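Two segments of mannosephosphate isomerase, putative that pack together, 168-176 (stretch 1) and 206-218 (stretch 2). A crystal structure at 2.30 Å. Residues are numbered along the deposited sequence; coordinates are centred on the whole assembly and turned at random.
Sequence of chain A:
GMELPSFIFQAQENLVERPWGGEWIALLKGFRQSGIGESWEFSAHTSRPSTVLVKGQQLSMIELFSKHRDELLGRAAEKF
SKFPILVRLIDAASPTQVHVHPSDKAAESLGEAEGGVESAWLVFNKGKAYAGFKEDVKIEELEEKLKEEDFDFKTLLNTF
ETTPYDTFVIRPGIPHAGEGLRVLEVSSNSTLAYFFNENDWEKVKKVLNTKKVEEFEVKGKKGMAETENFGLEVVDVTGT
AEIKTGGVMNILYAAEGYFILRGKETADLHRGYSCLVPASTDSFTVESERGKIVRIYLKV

Stretch 1 (168-176) FVIRPGIPH
Stretch 2 206-218: KVLNTKKVEEFEV

Stretch 1 leaves a β-strand, Phe168 to Ile170, and passes through a type II turn from Arg171 to Ile174, closed by Ile174 N to Arg171 O at 3.1 Å. Stretch 2 meets it at three places along its own sequence: Val207 to Asn209, Val213, and Glu217 to Val218. The CA atoms of Val169 and Val218 lie 5.3 Å apart, those of Gly173 and Leu208 4.6 Å, so the register runs antiparallel: as stretch 1 advances from strand to turn, its partners move back from Val218 toward Leu208. Together the two segments bury 496 Å², most heavily at Val218, Gly173 and Ile174.

Val218 covers the most surface. Its backbone (phi/psi -113/-25) follows three residues of helical phi/psi, 215-217, and Val218 N bonds to Glu215 O at 3.0 Å. Its carbonyl turns to the strand: Val169 N donates to Val218 O at 2.8 Å, with a nearly straight N-H...O angle of 162°, while Phe168 CA approaches Val218 O at 3.1 Å in a CA-H...O contact. One oxygen thus engages two successive residues of extended backbone. The CA-to-CB bond of Val218 points sideways, and with chi1 m Val218 CG1 lies 4.2 Å from Ile174 CG2; a compact, branched apolar residue suits this buried position. One residue earlier, Glu217 O receives a weak hydrogen bond from Arg171 NH1, 2.8 Å but with an angle of only 120°. Arg171 reaches it with chi1 m and chi2 and chi3 both t, presenting the edge of its guanidinium; a long side chain lets this exposed residue bring a donor to a distant carbonyl.

Gly173 anchors the other end. Its phi/psi of 92/-19 belongs to the third position of a type II turn, where a CB would be jammed against the preceding carbonyl oxygen. An ideal CB would also lie 3.2 Å from Val207 O, so the neighbouring stretch leaves it little room. Without one, Gly173 CA comes within 3.2 Å of Val207 O as a CA-H...O contact, and Gly173 O accepts from Asn209 N at 2.8 Å and 163°. The CA-to-CB bond of Asn209, chi1 t, points toward stretch 1; its ND2 donates to a water at 3.0 Å, which in turn donates to Pro172 O at 2.8 Å. Asn209 OD1 accepts from Lys211 N at 3.0 Å, so the amide both bridges to the turn and steadies its own loop.

Ile174 fills the space between these two polar sites. Its CA-to-CB bond points away from stretch 2, yet chi1 m and chi2 m bring its end back: CD1 lies 3.7 Å from Val213 CG2 and 3.9 Å from Asn209 ND2. Isoleucine has the reach to contact Val213 through CD1 and Val218 through CG2. Val213, chi1 t, is buried, and its CA-to-CB bond points toward stretch 1. Beyond Ile174, Pro175 CB packs 3.9 Å from Leu208 CD1, with Leu208 at chi1 t and chi2 p; the rigid proline ring offers an apolar surface while requiring no backbone N-H partner.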

# COMPACT_ATOMS: atom_id res chain seq x y z
N PHE A 168 -0.19 10.56 1.02
CA PHE A 168 -0.55 10.92 -0.33
C PHE A 168 -1.68 10.01 -0.78
O PHE A 168 -1.80 8.88 -0.29
CB PHE A 168 0.66 10.78 -1.28
CG PHE A 168 1.78 11.69 -0.94
CD1 PHE A 168 1.82 12.99 -1.45
CD2 PHE A 168 2.78 11.29 -0.06
CE1 PHE A 168 2.85 13.87 -1.11
CE2 PHE A 168 3.81 12.16 0.29
CZ PHE A 168 3.84 13.45 -0.24
N VAL A 169 -2.51 10.52 -1.68
CA VAL A 169 -3.49 9.69 -2.36
C VAL A 169 -3.22 9.84 -3.84
O VAL A 169 -3.31 10.94 -4.39
CB VAL A 169 -4.97 10.08 -2.01
CG1 VAL A 169 -5.95 9.24 -2.87
CG2 VAL A 169 -5.25 9.88 -0.51
N ILE A 170 -2.85 8.73 -4.47
CA ILE A 170 -2.49 8.71 -5.88
C ILE A 170 -3.64 8.10 -6.67
O ILE A 170 -3.87 6.88 -6.62
CB ILE A 170 -1.15 7.93 -6.14
CG1 ILE A 170 -0.04 8.39 -5.19
CG2 ILE A 170 -0.73 8.05 -7.61
CD1 ILE A 170 0.38 9.85 -5.35
N ARG A 171 -4.35 8.97 -7.37
CA ARG A 171 -5.52 8.58 -8.16
C ARG A 171 -5.13 8.17 -9.59
O ARG A 171 -4.07 8.56 -10.09
CB ARG A 171 -6.55 9.72 -8.16
CG ARG A 171 -7.12 9.95 -6.76
CD ARG A 171 -8.20 11.03 -6.67
NE ARG A 171 -8.63 11.17 -5.27
CZ ARG A 171 -8.08 12.01 -4.39
NH1 ARG A 171 -7.08 12.81 -4.76
NH2 ARG A 171 -8.52 12.04 -3.14
N PRO A 172 -5.98 7.36 -10.25
CA PRO A 172 -5.70 6.92 -11.62
C PRO A 172 -5.39 8.11 -12.53
O PRO A 172 -6.04 9.16 -12.44
CB PRO A 172 -7.02 6.26 -12.04
CG PRO A 172 -7.60 5.76 -10.76
CD PRO A 172 -7.25 6.79 -9.73
N GLY A 173 -4.39 7.95 -13.39
CA GLY A 173 -4.00 9.02 -14.30
C GLY A 173 -2.92 9.95 -13.78
O GLY A 173 -2.28 10.65 -14.57
N ILE A 174 -2.71 9.96 -12.46
CA ILE A 174 -1.70 10.83 -11.83
C ILE A 174 -0.29 10.22 -11.93
O ILE A 174 -0.05 9.14 -11.40
CB ILE A 174 -2.03 11.14 -10.33
CG1 ILE A 174 -3.42 11.78 -10.18
CG2 ILE A 174 -0.95 12.02 -9.69
CD1 ILE A 174 -3.58 13.13 -10.84
N PRO A 175 0.64 10.92 -12.61
CA PRO A 175 2.03 10.48 -12.70
C PRO A 175 2.74 10.64 -11.35
O PRO A 175 2.48 11.61 -10.62
CB PRO A 175 2.64 11.43 -13.74
CG PRO A 175 1.81 12.68 -13.60
CD PRO A 175 0.42 12.21 -13.30
N HIS A 176 3.60 9.69 -11.01
CA HIS A 176 4.24 9.71 -9.70
C HIS A 176 5.53 8.90 -9.68
O HIS A 176 5.79 8.11 -10.58
CB HIS A 176 3.25 9.24 -8.61
CG HIS A 176 2.85 7.80 -8.74
ND1 HIS A 176 1.88 7.37 -9.62
CD2 HIS A 176 3.30 6.69 -8.11
CE1 HIS A 176 1.75 6.06 -9.52
NE2 HIS A 176 2.60 5.62 -8.61
N LYS A 206 -2.88 6.75 -23.21
CA LYS A 206 -4.29 6.49 -22.97
C LYS A 206 -4.81 6.80 -21.56
O LYS A 206 -6.01 6.98 -21.37
CB LYS A 206 -4.60 5.05 -23.36
CG LYS A 206 -4.58 4.88 -24.89
CD LYS A 206 -4.77 3.45 -25.28
CE LYS A 206 -4.83 3.28 -26.80
NZ LYS A 206 -4.58 1.84 -27.13
N VAL A 207 -3.92 6.86 -20.56
CA VAL A 207 -4.37 6.98 -19.17
C VAL A 207 -3.84 8.23 -18.47
O VAL A 207 -4.37 8.62 -17.44
CB VAL A 207 -4.05 5.71 -18.32
CG1 VAL A 207 -4.49 4.44 -19.06
CG2 VAL A 207 -2.57 5.62 -17.97
N LEU A 208 -2.80 8.84 -19.02
CA LEU A 208 -2.09 9.93 -18.34
C LEU A 208 -2.89 11.23 -18.25
O LEU A 208 -3.40 11.74 -19.26
CB LEU A 208 -0.73 10.19 -19.00
CG LEU A 208 0.14 11.30 -18.38
CD1 LEU A 208 0.54 10.94 -16.94
CD2 LEU A 208 1.35 11.60 -19.26
N ASN A 209 -3.00 11.75 -17.03
CA ASN A 209 -3.51 13.11 -16.80
C ASN A 209 -2.38 14.10 -17.09
O ASN A 209 -1.40 14.19 -16.34
CB ASN A 209 -4.02 13.24 -15.35
CG ASN A 209 -4.73 14.57 -15.07
OD1 ASN A 209 -4.67 15.52 -15.86
ND2 ASN A 209 -5.39 14.65 -13.92
N THR A 210 -2.52 14.84 -18.19
CA THR A 210 -1.51 15.79 -18.62
C THR A 210 -1.72 17.21 -18.07
O THR A 210 -0.93 18.11 -18.36
CB THR A 210 -1.42 15.86 -20.16
OG1 THR A 210 -2.73 16.09 -20.71
CG2 THR A 210 -0.81 14.56 -20.73
N LYS A 211 -2.78 17.39 -17.27
CA LYS A 211 -3.08 18.69 -16.66
C LYS A 211 -2.29 18.92 -15.37
O LYS A 211 -1.92 17.97 -14.67
CB LYS A 211 -4.57 18.84 -16.33
CG LYS A 211 -5.53 18.70 -17.50
CD LYS A 211 -5.10 19.57 -18.68
CE LYS A 211 -5.66 19.02 -19.98
NZ LYS A 211 -5.08 19.72 -21.16
N LYS A 212 -2.06 20.20 -15.07
CA LYS A 212 -1.54 20.63 -13.79
C LYS A 212 -2.39 20.07 -12.66
O LYS A 212 -3.62 20.10 -12.70
CB LYS A 212 -1.52 22.17 -13.73
CG LYS A 212 -0.93 22.73 -12.45
CD LYS A 212 -0.97 24.26 -12.44
CE LYS A 212 -0.46 24.79 -11.09
NZ LYS A 212 -0.64 26.27 -10.98
N VAL A 213 -1.72 19.54 -11.65
CA VAL A 213 -2.39 19.05 -10.45
C VAL A 213 -1.92 19.90 -9.28
O VAL A 213 -0.71 20.09 -9.09
CB VAL A 213 -2.13 17.53 -10.23
CG1 VAL A 213 -2.59 17.08 -8.87
CG2 VAL A 213 -2.83 16.72 -11.31
N GLU A 214 -2.87 20.44 -8.52
CA GLU A 214 -2.54 21.20 -7.32
C GLU A 214 -2.08 20.26 -6.21
O GLU A 214 -2.54 19.12 -6.13
CB GLU A 214 -3.75 22.01 -6.84
CG GLU A 214 -4.33 23.00 -7.86
CD GLU A 214 -3.36 24.11 -8.25
OE1 GLU A 214 -2.52 24.49 -7.42
OE2 GLU A 214 -3.46 24.61 -9.39
N GLU A 215 -1.18 20.74 -5.35
CA GLU A 215 -0.65 19.93 -4.25
C GLU A 215 -1.73 19.35 -3.34
O GLU A 215 -1.64 18.19 -2.94
CB GLU A 215 0.39 20.71 -3.45
CG GLU A 215 1.64 21.02 -4.28
CD GLU A 215 2.75 21.70 -3.48
OE1 GLU A 215 2.62 21.85 -2.24
OE2 GLU A 215 3.77 22.08 -4.12
N PHE A 216 -2.77 20.15 -3.04
CA PHE A 216 -3.86 19.69 -2.16
C PHE A 216 -4.63 18.50 -2.74
O PHE A 216 -5.30 17.77 -2.01
CB PHE A 216 -4.82 20.85 -1.77
CG PHE A 216 -5.76 21.28 -2.88
CD1 PHE A 216 -6.90 20.53 -3.17
CD2 PHE A 216 -5.49 22.43 -3.63
CE1 PHE A 216 -7.77 20.93 -4.21
CE2 PHE A 216 -6.36 22.83 -4.66
CZ PHE A 216 -7.50 22.08 -4.96
N GLU A 217 -4.52 18.29 -4.06
CA GLU A 217 -5.19 17.18 -4.72
C GLU A 217 -4.48 15.84 -4.50
O GLU A 217 -5.09 14.79 -4.70
CB GLU A 217 -5.35 17.43 -6.22
CG GLU A 217 -6.08 18.71 -6.61
CD GLU A 217 -6.08 18.95 -8.12
OE1 GLU A 217 -6.54 18.05 -8.86
OE2 GLU A 217 -5.60 20.01 -8.57
N VAL A 218 -3.21 15.86 -4.12
CA VAL A 218 -2.46 14.61 -3.90
C VAL A 218 -2.05 14.37 -2.44
O VAL A 218 -1.85 13.23 -2.03
CB VAL A 218 -1.24 14.45 -4.86
CG1 VAL A 218 -1.70 14.47 -6.32
CG2 VAL A 218 -0.21 15.53 -4.63
O HOH W 1 -6.03 11.96 -12.80